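Local coordinates for BH1974 protein (Bacillus halodurans, PDB 3ON5), which probably serves, as a member of the XdhC/CoxI family with a Rossmann domain, in the maturation of molybdenum hydroxylases such as xanthine dehydrogenase, at residues R201-G206 with P262-L267; T228-N233 with T270-K275; F250-L255 with D276-H281. All coordinates share one frame; numbering follows the deposited sequence. Where two conformers were deposited one is given.

Interactions 1, 2 and 3 all lie in the XdhC Rossmann domain and illustrate how such a fold is assembled from segments distant in sequence. Along the chain come 201-206, 228-233 and 250-255, then, in the same order, their partners, so the three contacts interlock. Interaction 1 joins two strands inside the parallel sheet, interaction 2 links the loop after strand 223-229 to the loop and helix start after strand 265-268, and interaction 3 pairs helices 251-257 and 273-283. Their centres are about 15 Å (1 and 2), 12 Å (1 and 3) and 10 Å (2 and 3) apart. Through Phe205 and the shared helix 273-283, the sheet is tied to the helices on that face of the domain.

Interaction 1. Residues R201-G206 with P262-L267; sequences RLIIFG and PDDFVL
Asp264 OD2 is gripped by Arg201 NH2 at 3.1 Å and by the backbone N of Arg261, just before the segment. The other oxygen, Asp264 OD1, takes Arg201 NE at 2.9 Å. The guanidinium therefore meets the carboxylate side-on, one nitrogen to each oxygen, on the syn side but tilted out of the carboxylate plane. Both oxygens lie near the guanidinium plane, yet the two flat groups are turned 41° against each other, so the salt bridge is twisted. A bend at chi3 (54°), after a chi2 short of fully extended, turns the NE edge of the arginine toward Asp264. Ile203 CD1 packs on the same carboxylate.

Beyond this pair the segments run as parallel neighbours, the first and fourth strands of the Rossmann sheet, where the strand order turns back on itself. Four backbone bonds of 2.8 to 3.0 Å join them: Phe265 N to Arg201 O, Ile203 N to Phe265 O, Leu267 N to Ile203 O and Phe205 N to Leu267 O. One face carries Leu202, Ile204, Phe265 and Leu267, with Leu202 CD1 set 3.7 Å from Phe265 CB; helices 211-221 and 326-343 cover it. On the face of Ile203 and Val266, the edge of the Phe205 ring meets Val266 CG1, and Phe254 meets that ring nearly at a right angle.

The salt bridge thus closes the beginning of the Ile203 and Val266 face, which is otherwise hydrocarbon. With Asp264 buried and held by Arg201 and a backbone N-H, its carboxylate is probably ionised, the arginine offsetting much of the charge.

Interaction 2. Residues T228-N233 with T270-K275; sequences TDWRPN and THHFQK
Trp230 is the centre of this contact, its indole reaching from the loop after the second Rossmann strand to the loop and helix start that follow the fourth; His272 and Lys275 receive it. With CG set between its own backbone N and carbonyl carbon (chi1 62°), the tryptophan directs its six-membered ring at the other segment.

His272 meets it in a T-shaped, edge-to-face stack. The benzo edge of Trp230 points at the imidazole face, the planes are 88° apart and the ring centroids 4.9 Å, with Trp230 CZ2 lying over the middle of the imidazole. The histidine ring is kept from turning by a bond within its own loop, His272 ND1 to Thr270 O at 2.9 Å, in which the nitrogen approaches from above the carbonyl plane. Thr270 CB also reaches the indole edge, 3.8 Å from Trp230 CH2, while an ST turn joins Thr270 OG1 to the N of His272, the N-cap residue; Asp276 OD1 is a probable further partner of the same hydroxyl.

Lys275 lays its aliphatic chain over one indole face. Its CD sits almost directly above the six-membered ring of Trp230, 4.0 Å from the centroid, as a CH-pi contact; any cation-pi attraction from its amino group is long and weak.

On the opposite face lie, off-centre, Arg231 NE and Asp229 OD1, from the strand end and loop that carry the indole. Asp229 forms an Asx turn and a two-nitrogen salt bridge with Arg231, while Ala207 N also binds its OD2. That grip orients the guanidinium, and Arg231 NH1 comes within 3.4 Å of His272 CE1, the two flat groups standing nearly perpendicular.

Interaction 3. Residues F250-L255 with D276-H281; sequences FPADFL and DQEILH
Pro251 and Ile279 bring together two neighbouring helices of the Rossmann fold, 251-257 and 273-283, the first belonging to the beta-alpha-beta crossover that leads into strand 265-268. The short helical segments run nearly parallel, with 22° between their directions and 9.8 Å between their axes.

Apolar packing fills the side of the interface that faces the sheet. The proline ring lies against the ethyl branch of Ile279, with Pro251 CB 3.6 Å from Ile279 CG1, and the tip of that branch, CD1, also touches the ring. One turn further on, Leu255 directs CD1 at the backbone of the second helix. Phe205 of the neighbouring strand packs against both Leu255 and Ile279, joining the helix pair to the sheet.

Polar contact is confined to Glu278, at the more exposed side of the helix pair. Its CG sits between the backbone N and the carbonyl carbon (chi1 68°), and the chain is extended beyond it, which carries the carboxylate across to helix 251-257 at about a right angle to Pro251. It arrives at the N-terminal turn, where the N-H of Ala252 comes before the helix's own run of hydrogen bonds, and the helix end may favour its negative charge. The bond itself is weak: Glu278 OE2 lies 3.2 Å from Ala252 N at a bent 131°, while the same oxygen rests 3.4 Å from Pro251 CB.

Interaction 1. Residues R201-G206 with P262-L267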
loop_
_atom_site.group_PDB
_atom_site.type_symbol
_atom_site.label_atom_id
_atom_site.label_comp_id
_atom_site.label_asym_id
_atom_site.label_seq_id
_atom_site.Cartn_x
_atom_site.Cartn_y
_atom_site.Cartn_z
ATOM N N ARG A 201 32.324 11.655 -7.832
ATOM C CA ARG A 201 32.109 11.318 -9.233
ATOM C C ARG A 201 32.735 9.999 -9.585
ATOM O O ARG A 201 33.844 9.708 -9.159
ATOM C CB ARG A 201 32.670 12.412 -10.117
ATOM C CG ARG A 201 31.622 13.393 -10.575
ATOM C CD ARG A 201 32.176 14.780 -10.751
ATOM N NE ARG A 201 33.350 14.887 -11.617
ATOM C CZ ARG A 201 33.320 15.380 -12.848
ATOM N NH1 ARG A 201 32.166 15.782 -13.379
ATOM N NH2 ARG A 201 34.450 15.514 -13.548
ATOM N N LEU A 202 31.998 9.197 -10.357
ATOM C CA LEU A 202 32.433 7.909 -10.878
ATOM C C LEU A 202 32.304 7.944 -12.378
ATOM O O LEU A 202 31.183 7.979 -12.910
ATOM C CB LEU A 202 31.648 6.747 -10.271
ATOM C CG LEU A 202 32.028 5.352 -10.760
ATOM C CD1 LEU A 202 33.396 4.952 -10.252
ATOM C CD2 LEU A 202 30.992 4.337 -10.336
ATOM N N ILE A 203 33.464 8.007 -13.059
ATOM C CA ILE A 203 33.570 8.114 -14.509
ATOM C C ILE A 203 33.831 6.713 -15.046
ATOM O O ILE A 203 34.898 6.138 -14.808
ATOM C CB ILE A 203 34.662 9.150 -14.907
ATOM C CG1 ILE A 203 34.451 10.478 -14.140
ATOM C CG2 ILE A 203 34.700 9.356 -16.448
ATOM C CD1 ILE A 203 35.503 11.486 -14.214
ATOM N N ILE A 204 32.824 6.156 -15.746
ATOM C CA ILE A 204 32.851 4.797 -16.290
ATOM C C ILE A 204 33.088 4.830 -17.805
ATOM O O ILE A 204 32.317 5.433 -18.558
ATOM C CB ILE A 204 31.547 4.042 -15.951
ATOM C CG1 ILE A 204 31.272 4.070 -14.427
ATOM C CG2 ILE A 204 31.623 2.610 -16.480
ATOM C CD1 ILE A 204 29.857 3.675 -13.991
ATOM N N PHE A 205 34.177 4.179 -18.227
ATOM C CA PHE A 205 34.558 3.995 -19.620
ATOM C C PHE A 205 34.077 2.627 -20.063
ATOM O O PHE A 205 34.610 1.605 -19.620
ATOM C CB PHE A 205 36.065 4.165 -19.816
ATOM C CG PHE A 205 36.543 5.590 -19.710
ATOM C CD1 PHE A 205 36.555 6.418 -20.823
ATOM C CD2 PHE A 205 37.021 6.094 -18.505
ATOM C CE1 PHE A 205 37.010 7.728 -20.734
ATOM C CE2 PHE A 205 37.472 7.409 -18.416
ATOM C CZ PHE A 205 37.465 8.217 -19.531
ATOM N N GLY A 206 33.013 2.627 -20.861
ATOM C CA GLY A 206 32.382 1.421 -21.368
ATOM C C GLY A 206 30.897 1.423 -21.093
ATOM O O GLY A 206 30.464 1.871 -20.029
ATOM N N PRO A 262 41.171 15.504 -9.774
ATOM C CA PRO A 262 41.942 14.481 -9.045
ATOM C C PRO A 262 41.124 13.716 -7.992
ATOM O O PRO A 262 41.514 12.600 -7.629
ATOM C CB PRO A 262 43.046 15.297 -8.359
ATOM C CG PRO A 262 43.082 16.594 -9.093
ATOM C CD PRO A 262 41.662 16.854 -9.441
ATOM N N ASP A 263 39.991 14.289 -7.522
ATOM C CA ASP A 263 39.139 13.660 -6.512
ATOM C C ASP A 263 38.108 12.690 -7.163
ATOM O O ASP A 263 37.289 12.091 -6.446
ATOM C CB ASP A 263 38.417 14.731 -5.661
ATOM C CG ASP A 263 37.528 15.728 -6.402
ATOM O OD1 ASP A 263 37.984 16.286 -7.425
ATOM O OD2 ASP A 263 36.419 16.042 -5.885
ATOM N N ASP A 264 38.182 12.504 -8.504
ATOM C CA ASP A 264 37.283 11.615 -9.239
ATOM C C ASP A 264 37.754 10.148 -9.165
ATOM O O ASP A 264 38.934 9.865 -8.896
ATOM C CB ASP A 264 37.159 12.052 -10.722
ATOM C CG ASP A 264 36.413 13.350 -10.991
ATOM O OD1 ASP A 264 35.536 13.720 -10.173
ATOM O OD2 ASP A 264 36.644 13.954 -12.057
ATOM N N PHE A 265 36.800 9.227 -9.437
ATOM C CA PHE A 265 36.961 7.771 -9.501
ATOM C C PHE A 265 36.773 7.310 -10.941
ATOM O O PHE A 265 35.738 7.594 -11.551
ATOM C CB PHE A 265 35.959 7.054 -8.559
ATOM C CG PHE A 265 36.123 7.382 -7.094
ATOM C CD1 PHE A 265 35.567 8.539 -6.553
ATOM C CD2 PHE A 265 36.800 6.518 -6.245
ATOM C CE1 PHE A 265 35.749 8.861 -5.203
ATOM C CE2 PHE A 265 36.966 6.829 -4.888
ATOM C CZ PHE A 265 36.440 8.003 -4.381
ATOM N N VAL A 266 37.772 6.624 -11.495
ATOM C CA VAL A 266 37.696 6.165 -12.876
ATOM C C VAL A 266 37.586 4.641 -12.887
ATOM O O VAL A 266 38.259 3.941 -12.112
ATOM C CB VAL A 266 38.876 6.665 -13.747
ATOM C CG1 VAL A 266 38.782 6.109 -15.170
ATOM C CG2 VAL A 266 38.921 8.194 -13.777
ATOM N N LEU A 267 36.733 4.139 -13.797
ATOM C CA LEU A 267 36.478 2.727 -14.013
ATOM C C LEU A 267 36.542 2.435 -15.511
ATOM O O LEU A 267 35.710 2.931 -16.274
ATOM C CB LEU A 267 35.112 2.436 -13.410
ATOM C CG LEU A 267 34.826 1.081 -12.793
ATOM C CD1 LEU A 267 35.943 0.598 -11.893
ATOM C CD2 LEU A 267 33.631 1.208 -11.978
#

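Interaction 2. Residues T228-N233 with T270-K275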
loop_
_atom_site.group_PDB
_atom_site.type_symbol
_atom_site.label_atom_id
_atom_site.label_comp_id
_atom_site.label_asym_id
_atom_site.label_seq_id
_atom_site.Cartn_x
_atom_site.Cartn_y
_atom_site.Cartn_z
ATOM N N THR A 228 30.505 6.744 -20.509
ATOM C CA THR A 228 30.976 7.142 -21.837
ATOM C C THR A 228 31.411 5.876 -22.612
ATOM O O THR A 228 31.986 4.936 -22.050
ATOM C CB THR A 228 32.069 8.205 -21.776
ATOM O OG1 THR A 228 32.497 8.528 -23.112
ATOM C CG2 THR A 228 33.242 7.820 -20.882
ATOM N N ASP A 229 31.041 5.857 -23.898
ATOM C CA ASP A 229 31.322 4.813 -24.879
ATOM C C ASP A 229 31.171 5.436 -26.275
ATOM O O ASP A 229 30.545 6.490 -26.418
ATOM C CB ASP A 229 30.406 3.601 -24.664
ATOM C CG ASP A 229 30.811 2.329 -25.391
ATOM O OD1 ASP A 229 30.615 2.261 -26.616
ATOM O OD2 ASP A 229 31.213 1.361 -24.715
ATOM N N TRP A 230 31.789 4.824 -27.287
ATOM C CA TRP A 230 31.806 5.314 -28.659
ATOM C C TRP A 230 30.691 4.671 -29.508
ATOM O O TRP A 230 30.531 5.046 -30.668
ATOM C CB TRP A 230 33.183 5.016 -29.265
ATOM C CG TRP A 230 33.517 3.558 -29.354
ATOM C CD1 TRP A 230 33.438 2.775 -30.463
ATOM C CD2 TRP A 230 34.009 2.713 -28.297
ATOM N NE1 TRP A 230 33.837 1.494 -30.168
ATOM C CE2 TRP A 230 34.193 1.427 -28.845
ATOM C CE3 TRP A 230 34.333 2.921 -26.941
ATOM C CZ2 TRP A 230 34.651 0.349 -28.082
ATOM C CZ3 TRP A 230 34.774 1.850 -26.185
ATOM C CH2 TRP A 230 34.929 0.583 -26.753
ATOM N N ARG A 231 29.916 3.726 -28.928
ATOM C CA ARG A 231 28.858 2.946 -29.595
ATOM C C ARG A 231 27.456 3.426 -29.166
ATOM O O ARG A 231 26.969 3.072 -28.085
ATOM C CB ARG A 231 29.049 1.468 -29.275
ATOM C CG ARG A 231 30.393 0.954 -29.786
ATOM C CD ARG A 231 30.731 -0.387 -29.224
ATOM N NE ARG A 231 30.819 -0.354 -27.769
ATOM C CZ ARG A 231 31.141 -1.401 -27.029
ATOM N NH1 ARG A 231 31.429 -2.564 -27.603
ATOM N NH2 ARG A 231 31.177 -1.297 -25.705
ATOM N N PRO A 232 26.795 4.230 -30.033
ATOM C CA PRO A 232 25.544 4.883 -29.634
ATOM C C PRO A 232 24.409 3.944 -29.229
ATOM O O PRO A 232 23.603 4.356 -28.375
ATOM C CB PRO A 232 25.128 5.660 -30.884
ATOM C CG PRO A 232 26.024 5.207 -31.966
ATOM C CD PRO A 232 27.273 4.786 -31.309
ATOM N N ASN A 233 24.325 2.713 -29.799
ATOM C CA ASN A 233 23.193 1.853 -29.441
ATOM C C ASN A 233 23.442 1.177 -28.084
ATOM O O ASN A 233 22.478 0.741 -27.476
ATOM C CB ASN A 233 22.829 0.812 -30.514
ATOM C CG ASN A 233 23.757 -0.352 -30.739
ATOM O OD1 ASN A 233 24.599 -0.707 -29.908
ATOM N ND2 ASN A 233 23.605 -0.994 -31.886
ATOM N N THR A 270 35.871 -1.231 -21.017
ATOM C CA THR A 270 35.424 -1.180 -22.403
ATOM C C THR A 270 35.490 -2.558 -23.052
ATOM O O THR A 270 34.797 -2.776 -24.039
ATOM C CB THR A 270 36.244 -0.172 -23.239
ATOM O OG1 THR A 270 37.539 -0.700 -23.512
ATOM C CG2 THR A 270 36.344 1.203 -22.603
ATOM N N HIS A 271 36.341 -3.473 -22.523
ATOM C CA HIS A 271 36.587 -4.831 -23.041
ATOM C C HIS A 271 37.333 -4.767 -24.374
ATOM O O HIS A 271 37.363 -5.750 -25.100
ATOM C CB HIS A 271 35.285 -5.648 -23.196
ATOM C CG HIS A 271 34.543 -5.864 -21.917
ATOM N ND1 HIS A 271 34.899 -6.868 -21.048
ATOM C CD2 HIS A 271 33.459 -5.222 -21.422
ATOM C CE1 HIS A 271 34.040 -6.800 -20.042
ATOM N NE2 HIS A 271 33.157 -5.819 -20.217
ATOM N N HIS A 272 37.921 -3.604 -24.692
ATOM C CA HIS A 272 38.712 -3.299 -25.893
ATOM C C HIS A 272 40.058 -2.827 -25.456
ATOM O O HIS A 272 40.155 -1.765 -24.841
ATOM C CB HIS A 272 38.021 -2.254 -26.786
ATOM C CG HIS A 272 36.788 -2.745 -27.473
ATOM N ND1 HIS A 272 35.582 -2.888 -26.789
ATOM C CD2 HIS A 272 36.591 -3.047 -28.777
ATOM C CE1 HIS A 272 34.711 -3.322 -27.686
ATOM N NE2 HIS A 272 35.270 -3.426 -28.901
ATOM N N PHE A 273 41.091 -3.629 -25.736
ATOM C CA PHE A 273 42.463 -3.401 -25.312
ATOM C C PHE A 273 42.983 -2.027 -25.742
ATOM O O PHE A 273 43.430 -1.267 -24.887
ATOM C CB PHE A 273 43.385 -4.491 -25.865
ATOM C CG PHE A 273 44.768 -4.464 -25.256
ATOM C CD1 PHE A 273 45.789 -3.709 -25.833
ATOM C CD2 PHE A 273 45.059 -5.206 -24.114
ATOM C CE1 PHE A 273 47.059 -3.672 -25.261
ATOM C CE2 PHE A 273 46.340 -5.188 -23.559
ATOM C CZ PHE A 273 47.330 -4.422 -24.135
ATOM N N GLN A 274 42.941 -1.712 -27.039
ATOM C CA GLN A 274 43.448 -0.442 -27.566
ATOM C C GLN A 274 42.734 0.755 -26.907
ATOM O O GLN A 274 43.401 1.742 -26.571
ATOM C CB GLN A 274 43.261 -0.413 -29.092
ATOM C CG GLN A 274 43.785 0.835 -29.801
ATOM C CD GLN A 274 43.455 0.808 -31.279
ATOM O OE1 GLN A 274 44.023 0.028 -32.059
ATOM N NE2 GLN A 274 42.536 1.677 -31.699
ATOM N N LYS A 275 41.394 0.644 -26.696
ATOM C CA LYS A 275 40.592 1.687 -26.066
ATOM C C LYS A 275 41.034 1.870 -24.606
ATOM O O LYS A 275 41.366 2.995 -24.222
ATOM C CB LYS A 275 39.083 1.367 -26.154
ATOM C CG LYS A 275 38.477 1.319 -27.557
ATOM C CD LYS A 275 38.293 2.667 -28.211
ATOM C CE LYS A 275 37.801 2.547 -29.631
ATOM N NZ LYS A 275 38.816 1.891 -30.500
#

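Interaction 3. Residues F250-L255 with D276-H281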
loop_
_atom_site.group_PDB
_atom_site.type_symbol
_atom_site.label_atom_id
_atom_site.label_comp_id
_atom_site.label_asym_id
_atom_site.label_seq_id
_atom_site.Cartn_x
_atom_site.Cartn_y
_atom_site.Cartn_z
ATOM N N PHE A 250 34.470 8.869 -28.758
ATOM C CA PHE A 250 35.654 8.011 -28.657
ATOM C C PHE A 250 36.444 8.428 -27.419
ATOM O O PHE A 250 36.485 9.634 -27.147
ATOM C CB PHE A 250 36.511 8.072 -29.918
ATOM C CG PHE A 250 35.963 7.260 -31.048
ATOM C CD1 PHE A 250 36.127 5.884 -31.076
ATOM C CD2 PHE A 250 35.342 7.869 -32.120
ATOM C CE1 PHE A 250 35.600 5.123 -32.113
ATOM C CE2 PHE A 250 34.888 7.116 -33.192
ATOM C CZ PHE A 250 34.974 5.746 -33.160
ATOM N N PRO A 251 37.018 7.477 -26.631
ATOM C CA PRO A 251 37.749 7.848 -25.395
ATOM C C PRO A 251 38.680 9.047 -25.541
ATOM O O PRO A 251 38.644 9.916 -24.677
ATOM C CB PRO A 251 38.583 6.620 -25.086
ATOM C CG PRO A 251 37.806 5.507 -25.636
ATOM C CD PRO A 251 37.034 6.019 -26.831
ATOM N N ALA A 252 39.438 9.132 -26.660
ATOM C CA ALA A 252 40.369 10.213 -26.957
ATOM C C ALA A 252 39.668 11.570 -27.027
ATOM O O ALA A 252 40.268 12.571 -26.636
ATOM C CB ALA A 252 41.081 9.938 -28.268
ATOM N N ASP A 253 38.423 11.613 -27.540
ATOM C CA ASP A 253 37.645 12.847 -27.626
ATOM C C ASP A 253 37.098 13.199 -26.279
ATOM O O ASP A 253 37.124 14.359 -25.912
ATOM C CB ASP A 253 36.513 12.715 -28.634
ATOM C CG ASP A 253 36.972 12.680 -30.059
ATOM O OD1 ASP A 253 37.812 13.525 -30.430
ATOM O OD2 ASP A 253 36.419 11.878 -30.832
ATOM N N PHE A 254 36.603 12.201 -25.540
ATOM C CA PHE A 254 36.081 12.400 -24.201
ATOM C C PHE A 254 37.142 13.023 -23.301
ATOM O O PHE A 254 36.883 14.067 -22.723
ATOM C CB PHE A 254 35.592 11.081 -23.614
ATOM C CG PHE A 254 35.000 11.211 -22.238
ATOM C CD1 PHE A 254 33.644 11.480 -22.069
ATOM C CD2 PHE A 254 35.784 11.011 -21.109
ATOM C CE1 PHE A 254 33.086 11.556 -20.790
ATOM C CE2 PHE A 254 35.229 11.101 -19.835
ATOM C CZ PHE A 254 33.879 11.352 -19.681
ATOM N N LEU A 255 38.343 12.423 -23.249
ATOM C CA LEU A 255 39.485 12.855 -22.427
ATOM C C LEU A 255 39.949 14.266 -22.815
ATOM O O LEU A 255 40.377 15.034 -21.947
ATOM C CB LEU A 255 40.648 11.864 -22.550
ATOM C CG LEU A 255 40.370 10.461 -21.988
ATOM C CD1 LEU A 255 41.367 9.471 -22.498
ATOM C CD2 LEU A 255 40.228 10.441 -20.470
ATOM N N ASP A 276 41.110 0.760 -23.821
ATOM C CA ASP A 276 41.561 0.758 -22.426
ATOM C C ASP A 276 42.979 1.323 -22.301
ATOM O O ASP A 276 43.258 2.088 -21.375
ATOM C CB ASP A 276 41.510 -0.658 -21.845
ATOM C CG ASP A 276 40.122 -1.234 -21.644
ATOM O OD1 ASP A 276 39.143 -0.466 -21.700
ATOM O OD2 ASP A 276 40.020 -2.429 -21.340
ATOM N N GLN A 277 43.859 0.983 -23.258
ATOM C CA GLN A 277 45.221 1.467 -23.284
ATOM C C GLN A 277 45.269 2.986 -23.539
ATOM O O GLN A 277 46.076 3.634 -22.879
ATOM C CB GLN A 277 46.028 0.723 -24.343
ATOM C CG GLN A 277 47.518 0.929 -24.171
ATOM C CD GLN A 277 48.310 0.181 -25.189
ATOM O OE1 GLN A 277 48.222 0.453 -26.391
ATOM N NE2 GLN A 277 49.163 -0.726 -24.716
ATOM N N GLU A 278 44.415 3.577 -24.436
ATOM C CA GLU A 278 44.518 5.039 -24.615
ATOM C C GLU A 278 43.991 5.726 -23.364
ATOM O O GLU A 278 44.616 6.689 -22.923
ATOM C CB GLU A 278 43.858 5.635 -25.906
ATOM C CG GLU A 278 42.341 5.651 -26.120
ATOM C CD GLU A 278 41.917 6.269 -27.459
ATOM O OE1 GLU A 278 42.825 6.597 -28.259
ATOM O OE2 GLU A 278 40.694 6.415 -27.721
ATOM N N ILE A 279 42.925 5.169 -22.729
ATOM C CA ILE A 279 42.345 5.746 -21.503
ATOM C C ILE A 279 43.403 5.749 -20.371
ATOM O O ILE A 279 43.689 6.814 -19.824
ATOM C CB ILE A 279 41.060 5.023 -21.063
ATOM C CG1 ILE A 279 40.021 4.982 -22.201
ATOM C CG2 ILE A 279 40.486 5.699 -19.813
ATOM C CD1 ILE A 279 38.946 3.987 -22.025
ATOM N N LEU A 280 44.006 4.584 -20.081
ATOM C CA LEU A 280 45.009 4.432 -19.031
ATOM C C LEU A 280 46.249 5.322 -19.264
ATOM O O LEU A 280 46.666 6.015 -18.341
ATOM C CB LEU A 280 45.444 2.968 -18.937
ATOM C CG LEU A 280 46.495 2.618 -17.873
ATOM C CD1 LEU A 280 46.017 2.961 -16.475
ATOM C CD2 LEU A 280 46.874 1.155 -17.973
ATOM N N HIS A 281 46.818 5.312 -20.477
ATOM C CA HIS A 281 48.005 6.091 -20.827
ATOM C C HIS A 281 47.766 7.575 -20.652
ATOM O O HIS A 281 48.702 8.283 -20.306
ATOM C CB HIS A 281 48.439 5.799 -22.258
ATOM C CG HIS A 281 49.202 4.509 -22.393
ATOM N ND1 HIS A 281 50.424 4.455 -23.042
ATOM C CD2 HIS A 281 48.940 3.289 -21.873
ATOM C CE1 HIS A 281 50.833 3.195 -22.940
ATOM N NE2 HIS A 281 49.975 2.460 -22.241
#